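Local coordinates for universal stress protein (Archaeoglobus fulgidus, PDB 6HCD) that probably takes part in the cellular stress response, as a member of the universal stress protein A family whose exact role is not established, at residues P55-H60 / E93-L98. Sequence-based numbering, arbitrary orientation.
Sequences PVYVVH and EGEEHL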
# COMPACT_ATOMS: atom_id res chain seq x y z
N PRO A 55 15.88 2.70 8.91
CA PRO A 55 15.53 1.54 9.72
C PRO A 55 14.06 1.14 9.56
O PRO A 55 13.22 1.95 9.08
CB PRO A 55 15.81 2.01 11.16
CG PRO A 55 15.61 3.51 11.12
CD PRO A 55 15.99 3.94 9.71
N VAL A 56 13.77 -0.10 9.97
CA VAL A 56 12.42 -0.62 10.05
C VAL A 56 11.98 -0.60 11.52
O VAL A 56 12.64 -1.17 12.37
CB VAL A 56 12.32 -2.04 9.47
CG1 VAL A 56 10.91 -2.58 9.58
CG2 VAL A 56 12.81 -2.09 8.02
N TYR A 57 10.84 0.03 11.80
CA TYR A 57 10.19 -0.06 13.10
C TYR A 57 9.06 -1.08 13.01
O TYR A 57 8.10 -0.86 12.29
CB TYR A 57 9.61 1.30 13.52
CG TYR A 57 10.61 2.36 13.89
CD1 TYR A 57 11.98 2.19 13.76
CD2 TYR A 57 10.15 3.60 14.34
CE1 TYR A 57 12.88 3.20 14.08
CE2 TYR A 57 11.03 4.62 14.66
CZ TYR A 57 12.40 4.42 14.53
OH TYR A 57 13.26 5.41 14.86
N VAL A 58 9.21 -2.20 13.74
CA VAL A 58 8.23 -3.25 13.73
C VAL A 58 7.28 -3.01 14.91
O VAL A 58 7.74 -2.92 16.05
CB VAL A 58 8.87 -4.64 13.84
CG1 VAL A 58 7.84 -5.73 13.68
CG2 VAL A 58 10.00 -4.85 12.85
N VAL A 59 5.97 -2.95 14.63
CA VAL A 59 4.99 -2.63 15.67
C VAL A 59 3.98 -3.76 15.80
O VAL A 59 3.61 -4.44 14.81
CB VAL A 59 4.28 -1.30 15.41
CG1 VAL A 59 5.30 -0.18 15.34
CG2 VAL A 59 3.43 -1.34 14.15
N HIS A 60 3.53 -3.94 17.05
CA HIS A 60 2.36 -4.74 17.37
C HIS A 60 1.60 -4.03 18.50
O HIS A 60 2.23 -3.59 19.45
CB HIS A 60 2.73 -6.17 17.78
CG HIS A 60 1.53 -7.01 18.01
ND1 HIS A 60 0.95 -7.75 16.99
CD2 HIS A 60 0.78 -7.23 19.11
CE1 HIS A 60 -0.10 -8.40 17.47
NE2 HIS A 60 -0.23 -8.09 18.77
N GLU A 93 18.29 -2.51 9.16
CA GLU A 93 18.28 -2.20 10.58
C GLU A 93 16.83 -2.23 11.05
O GLU A 93 15.96 -1.65 10.40
CB GLU A 93 18.93 -0.83 10.80
CG GLU A 93 19.02 -0.38 12.24
CD GLU A 93 19.43 1.08 12.41
OE1 GLU A 93 19.10 1.66 13.46
OE2 GLU A 93 20.12 1.61 11.51
N GLY A 94 16.56 -2.92 12.17
CA GLY A 94 15.20 -3.06 12.72
C GLY A 94 15.14 -2.77 14.22
O GLY A 94 16.07 -3.07 14.94
N GLU A 95 14.03 -2.18 14.67
CA GLU A 95 13.71 -1.92 16.08
C GLU A 95 12.31 -2.44 16.40
O GLU A 95 11.40 -2.28 15.61
CB GLU A 95 13.63 -0.42 16.39
CG GLU A 95 14.89 0.35 16.12
CD GLU A 95 14.77 1.82 16.49
OE1 GLU A 95 13.72 2.22 17.08
OE2 GLU A 95 15.71 2.58 16.19
N GLU A 96 12.15 -3.02 17.60
CA GLU A 96 10.85 -3.45 18.12
C GLU A 96 10.15 -2.27 18.81
O GLU A 96 10.77 -1.57 19.60
CB GLU A 96 11.00 -4.49 19.23
CG GLU A 96 11.88 -5.67 18.87
CD GLU A 96 12.06 -6.63 20.03
OE1 GLU A 96 11.20 -6.67 20.93
OE2 GLU A 96 13.09 -7.34 20.02
N HIS A 97 8.85 -2.14 18.57
CA HIS A 97 8.00 -1.17 19.23
C HIS A 97 6.66 -1.81 19.59
O HIS A 97 5.71 -1.84 18.79
CB HIS A 97 7.82 0.06 18.33
CG HIS A 97 9.07 0.84 18.15
ND1 HIS A 97 9.40 1.91 18.97
CD2 HIS A 97 10.09 0.71 17.27
CE1 HIS A 97 10.56 2.41 18.58
NE2 HIS A 97 11.02 1.67 17.56
N LEU A 98 6.59 -2.36 20.80
CA LEU A 98 5.33 -2.88 21.33
C LEU A 98 4.49 -1.69 21.77
O LEU A 98 5.01 -0.82 22.47
CB LEU A 98 5.62 -3.81 22.52
CG LEU A 98 4.40 -4.40 23.21
CD1 LEU A 98 3.66 -5.35 22.27
CD2 LEU A 98 4.79 -5.11 24.49
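Val-56 and Val-58 zip residues 55-60 to residues 93-98 as parallel strands, with Val-56 paired to Gly-94 and Val-58 to Glu-96. Val-56 N donates to Glu-93 O (2.7 Å) and Val-56 O accepts Glu-95 N; Val-58 N then reaches Glu-95 O, and Val-58 O accepts His-97 N (2.9 Å). Gly-94 CA adds a CA-H...O contact to Val-56 O, and past the last rung Val-59 CA makes another to His-97 O. On the face shared by Tyr-57, Glu-95 and His-97, His-97 NE2 sits over the centre of the Tyr-57 ring, 3.7 Å above its plane, and donates in its own ring plane to the anti lone pair of Glu-95 OE1 (2.8 Å). The Glu-95 carboxylate runs alongside the phenol, planes 24° apart, with OE1 3.3 Å from Tyr-57 CE1. Tyr-57 and His-97 both set CG anti to the carbonyl carbon (chi1 -71° and -68°), which lets the rings overlap obliquely. With an alanine in place of Tyr-57, the imidazole and carboxylate would probably lose the ring they lie against and be freer to turn. Phe-112 of helix 105-115 packs on this face, while Val-58 meets helix 70-89, the crossover of this beta-alpha-beta unit; strand 27-30 pairs with the far edge of strand 56-62.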